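Local coordinates for protein DNA polymerase epsilon subunit 3 (Drosophila melanogaster, PDB 2BYK) that pairs with Chrac-16 in a DNA-binding histone-fold heterodimer that facilitates nucleosome sliding, and also serves as an accessory subunit of DNA polymerase epsilon, at residues F44-L55 against D68-F78. Sequence-based numbering, arbitrary orientation.
Sequences FAIFVTSSSTAL and DILQTLTELDF
S52 and T72 meet where two helices of the histone fold pack, the long central helix 31-58 and the short helix 66-75 that follows it. The contact is buried, and the axes of 44-55 and 68-75 come to 8.6 Å, at 112°. T72 is a knob in a hole formed by V48, S51, S52 and L55. Its OG1 lies 3.2 Å from S52 CA. That hydroxyl stands beside its own backbone N (chi1 -66°) and donates to D68 O at 2.8 Å. S52 OG likewise donates to V48 O, at 2.6 Å. L55 in turn is a knob among D68, Q71, T72 and E75, with CD2 3.4 Å from Q71 CB. With an alanine in place of T72, D68 O would probably lose its hydroxyl donor and a gap would open beside S52 and L55. L73 CD2 touches F44 CZ and V48 CG1. L76 spreads its methyls, CD1 to V48 CG2 and CD2 to F47. A Schellman motif, D77 at C-prime, ends the helix and brings F78 back. The F44 edge meets the F78 face in a T-shaped pair, planes at 83°. F44 and F47 each stack with an aromatic side chain of the partner chain. The helices thus join mainly through interlocking and apolar side chains. The T72 and S52 hydroxyls each donate to a carbonyl of their own helix, which lets small polar residues sit in this buried interface.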
loop_
_atom_site.group_PDB
_atom_site.type_symbol
_atom_site.label_atom_id
_atom_site.label_comp_id
_atom_site.label_asym_id
_atom_site.label_seq_id
_atom_site.Cartn_x
_atom_site.Cartn_y
_atom_site.Cartn_z
ATOM N N PHE B 44 -6.246 -0.028 -0.335
ATOM C CA PHE B 44 -5.083 -0.575 -1.013
ATOM C C PHE B 44 -4.890 -2.016 -0.595
ATOM O O PHE B 44 -4.834 -2.922 -1.424
ATOM C CB PHE B 44 -3.812 0.186 -0.654
ATOM C CG PHE B 44 -2.569 -0.456 -1.190
ATOM C CD1 PHE B 44 -2.285 -0.425 -2.549
ATOM C CD2 PHE B 44 -1.707 -1.144 -0.348
ATOM C CE1 PHE B 44 -1.156 -1.074 -3.065
ATOM C CE2 PHE B 44 -0.573 -1.799 -0.855
ATOM C CZ PHE B 44 -0.301 -1.762 -2.215
ATOM N N ALA B 45 -4.788 -2.224 0.709
ATOM C CA ALA B 45 -4.571 -3.555 1.241
ATOM C C ALA B 45 -5.656 -4.574 0.851
ATOM O O ALA B 45 -5.334 -5.712 0.492
ATOM C CB ALA B 45 -4.420 -3.476 2.741
ATOM N N ILE B 46 -6.929 -4.173 0.910
ATOM C CA ILE B 46 -8.042 -5.068 0.561
ATOM C C ILE B 46 -7.969 -5.421 -0.911
ATOM O O ILE B 46 -8.149 -6.574 -1.305
ATOM C CB ILE B 46 -9.416 -4.410 0.805
ATOM C CG1 ILE B 46 -9.598 -4.077 2.280
ATOM C CG2 ILE B 46 -10.524 -5.360 0.394
ATOM C CD1 ILE B 46 -10.868 -3.312 2.551
ATOM N N PHE B 47 -7.708 -4.399 -1.713
ATOM C CA PHE B 47 -7.594 -4.539 -3.149
ATOM C C PHE B 47 -6.480 -5.518 -3.524
ATOM O O PHE B 47 -6.701 -6.425 -4.330
ATOM C CB PHE B 47 -7.298 -3.175 -3.762
ATOM C CG PHE B 47 -7.448 -3.127 -5.262
ATOM C CD1 PHE B 47 -6.606 -2.311 -6.029
ATOM C CD2 PHE B 47 -8.467 -3.830 -5.902
ATOM C CE1 PHE B 47 -6.778 -2.192 -7.408
ATOM C CE2 PHE B 47 -8.652 -3.718 -7.285
ATOM C CZ PHE B 47 -7.803 -2.894 -8.037
ATOM N N VAL B 48 -5.290 -5.330 -2.942
ATOM C CA VAL B 48 -4.131 -6.185 -3.231
ATOM C C VAL B 48 -4.355 -7.635 -2.813
ATOM O O VAL B 48 -3.912 -8.565 -3.490
ATOM C CB VAL B 48 -2.847 -5.659 -2.546
ATOM C CG1 VAL B 48 -1.676 -6.580 -2.849
ATOM C CG2 VAL B 48 -2.535 -4.271 -3.043
ATOM N N THR B 49 -5.035 -7.829 -1.693
ATOM C CA THR B 49 -5.324 -9.174 -1.232
ATOM C C THR B 49 -6.345 -9.764 -2.191
ATOM O O THR B 49 -6.186 -10.879 -2.679
ATOM C CB THR B 49 -5.919 -9.147 0.159
ATOM O OG1 THR B 49 -5.060 -8.385 1.008
ATOM C CG2 THR B 49 -6.063 -10.562 0.708
ATOM N N SER B 50 -7.400 -8.998 -2.447
ATOM C CA SER B 50 -8.458 -9.404 -3.362
ATOM C C SER B 50 -7.810 -9.868 -4.669
ATOM O O SER B 50 -8.070 -10.971 -5.157
ATOM C CB SER B 50 -9.385 -8.210 -3.618
ATOM O OG SER B 50 -10.369 -8.506 -4.591
ATOM N N SER B 51 -6.945 -9.021 -5.217
ATOM C CA SER B 51 -6.247 -9.320 -6.462
ATOM C C SER B 51 -5.312 -10.516 -6.346
ATOM O O SER B 51 -5.379 -11.429 -7.167
ATOM C CB SER B 51 -5.442 -8.106 -6.924
ATOM O OG SER B 51 -6.275 -6.975 -7.082
ATOM N N SER B 52 -4.434 -10.506 -5.341
ATOM C CA SER B 52 -3.487 -11.601 -5.139
ATOM C C SER B 52 -4.225 -12.925 -5.028
ATOM O O SER B 52 -3.721 -13.970 -5.452
ATOM C CB SER B 52 -2.661 -11.363 -3.879
ATOM O OG SER B 52 -1.933 -10.159 -3.994
ATOM N N THR B 53 -5.423 -12.866 -4.449
ATOM C CA THR B 53 -6.275 -14.039 -4.282
ATOM C C THR B 53 -6.710 -14.509 -5.664
ATOM O O THR B 53 -6.719 -15.708 -5.956
ATOM C CB THR B 53 -7.542 -13.703 -3.467
ATOM O OG1 THR B 53 -7.173 -13.322 -2.139
ATOM C CG2 THR B 53 -8.465 -14.904 -3.393
ATOM N N ALA B 54 -7.073 -13.548 -6.509
ATOM C CA ALA B 54 -7.507 -13.830 -7.869
ATOM C C ALA B 54 -6.396 -14.519 -8.650
ATOM O O ALA B 54 -6.608 -15.587 -9.218
ATOM C CB ALA B 54 -7.899 -12.544 -8.553
ATOM N N LEU B 55 -5.214 -13.901 -8.664
ATOM C CA LEU B 55 -4.040 -14.424 -9.369
ATOM C C LEU B 55 -3.664 -15.829 -8.903
ATOM O O LEU B 55 -3.201 -16.659 -9.685
ATOM C CB LEU B 55 -2.857 -13.478 -9.161
ATOM C CG LEU B 55 -1.547 -13.856 -9.843
ATOM C CD1 LEU B 55 -1.754 -13.983 -11.343
ATOM C CD2 LEU B 55 -0.516 -12.794 -9.533
ATOM N N ASP B 68 2.820 -14.367 -5.518
ATOM C CA ASP B 68 1.506 -13.984 -6.034
ATOM C C ASP B 68 1.233 -12.545 -5.704
ATOM O O ASP B 68 0.618 -11.829 -6.487
ATOM C CB ASP B 68 0.411 -14.805 -5.389
ATOM C CG ASP B 68 0.402 -16.211 -5.873
ATOM O OD1 ASP B 68 -0.256 -17.058 -5.229
ATOM O OD2 ASP B 68 1.056 -16.461 -6.912
ATOM N N ILE B 69 1.664 -12.136 -4.514
ATOM C CA ILE B 69 1.482 -10.760 -4.075
ATOM C C ILE B 69 2.495 -9.905 -4.816
ATOM O O ILE B 69 2.203 -8.775 -5.199
ATOM C CB ILE B 69 1.712 -10.600 -2.550
ATOM C CG1 ILE B 69 0.686 -11.428 -1.775
ATOM C CG2 ILE B 69 1.592 -9.132 -2.153
ATOM C CD1 ILE B 69 0.901 -11.419 -0.278
ATOM N N LEU B 70 3.690 -10.447 -5.022
ATOM C CA LEU B 70 4.721 -9.704 -5.729
ATOM C C LEU B 70 4.304 -9.495 -7.180
ATOM O O LEU B 70 4.593 -8.456 -7.767
ATOM C CB LEU B 70 6.071 -10.435 -5.642
ATOM C CG LEU B 70 6.763 -10.353 -4.272
ATOM C CD1 LEU B 70 8.078 -11.106 -4.309
ATOM C CD2 LEU B 70 6.998 -8.893 -3.892
ATOM N N GLN B 71 3.606 -10.478 -7.747
ATOM C CA GLN B 71 3.134 -10.391 -9.131
ATOM C C GLN B 71 1.919 -9.474 -9.266
ATOM O O GLN B 71 1.789 -8.759 -10.252
ATOM C CB GLN B 71 2.778 -11.779 -9.666
ATOM C CG GLN B 71 3.961 -12.714 -9.798
ATOM C CD GLN B 71 3.559 -14.112 -10.240
ATOM O OE1 GLN B 71 2.690 -14.747 -9.627
ATOM N NE2 GLN B 71 4.197 -14.606 -11.300
ATOM N N THR B 72 1.025 -9.507 -8.284
ATOM C CA THR B 72 -0.156 -8.654 -8.307
ATOM C C THR B 72 0.251 -7.185 -8.173
ATOM O O THR B 72 -0.390 -6.303 -8.735
ATOM C CB THR B 72 -1.121 -9.025 -7.173
ATOM O OG1 THR B 72 -1.631 -10.340 -7.406
ATOM C CG2 THR B 72 -2.273 -8.049 -7.106
ATOM N N LEU B 73 1.321 -6.921 -7.433
ATOM C CA LEU B 73 1.783 -5.551 -7.263
ATOM C C LEU B 73 2.353 -5.009 -8.564
ATOM O O LEU B 73 2.061 -3.872 -8.929
ATOM C CB LEU B 73 2.844 -5.452 -6.161
ATOM C CG LEU B 73 2.396 -5.532 -4.702
ATOM C CD1 LEU B 73 3.604 -5.406 -3.811
ATOM C CD2 LEU B 73 1.408 -4.425 -4.389
ATOM N N THR B 74 3.163 -5.806 -9.264
ATOM C CA THR B 74 3.751 -5.338 -10.526
ATOM C C THR B 74 2.623 -5.182 -11.531
ATOM O O THR B 74 2.670 -4.344 -12.427
ATOM C CB THR B 74 4.797 -6.335 -11.116
ATOM O OG1 THR B 74 4.129 -7.474 -11.668
ATOM C CG2 THR B 74 5.758 -6.809 -10.043
ATOM N N GLU B 75 1.598 -5.996 -11.337
ATOM C CA GLU B 75 0.415 -6.034 -12.180
ATOM C C GLU B 75 -0.505 -4.835 -11.947
ATOM O O GLU B 75 -1.215 -4.403 -12.854
ATOM C CB GLU B 75 -0.311 -7.346 -11.893
ATOM C CG GLU B 75 -1.621 -7.579 -12.597
ATOM C CD GLU B 75 -2.132 -8.993 -12.340
ATOM O OE1 GLU B 75 -1.567 -9.944 -12.939
ATOM O OE2 GLU B 75 -3.079 -9.156 -11.526
ATOM N N LEU B 76 -0.494 -4.298 -10.731
ATOM C CA LEU B 76 -1.329 -3.151 -10.414
ATOM C C LEU B 76 -0.569 -1.845 -10.650
ATOM O O LEU B 76 -1.046 -0.768 -10.282
ATOM C CB LEU B 76 -1.814 -3.236 -8.965
ATOM C CG LEU B 76 -2.819 -4.351 -8.681
ATOM C CD1 LEU B 76 -3.114 -4.407 -7.198
ATOM C CD2 LEU B 76 -4.088 -4.106 -9.474
ATOM N N ASP B 77 0.607 -1.955 -11.270
ATOM C CA ASP B 77 1.466 -0.809 -11.585
ATOM C C ASP B 77 2.317 -0.286 -10.445
ATOM O O ASP B 77 2.879 0.809 -10.516
ATOM C CB ASP B 77 0.645 0.338 -12.161
ATOM C CG ASP B 77 0.650 0.340 -13.667
ATOM O OD1 ASP B 77 0.326 -0.715 -14.260
ATOM O OD2 ASP B 77 0.981 1.395 -14.255
ATOM N N PHE B 78 2.403 -1.073 -9.384
ATOM C CA PHE B 78 3.216 -0.701 -8.247
ATOM C C PHE B 78 4.422 -1.607 -8.328
ATOM O O PHE B 78 4.679 -2.388 -7.415
ATOM C CB PHE B 78 2.473 -0.956 -6.939
ATOM C CG PHE B 78 1.253 -0.113 -6.766
ATOM C CD1 PHE B 78 -0.004 -0.699 -6.683
ATOM C CD2 PHE B 78 1.358 1.269 -6.685
ATOM C CE1 PHE B 78 -1.140 0.080 -6.522
ATOM C CE2 PHE B 78 0.228 2.059 -6.523
ATOM C CZ PHE B 78 -1.024 1.465 -6.442
#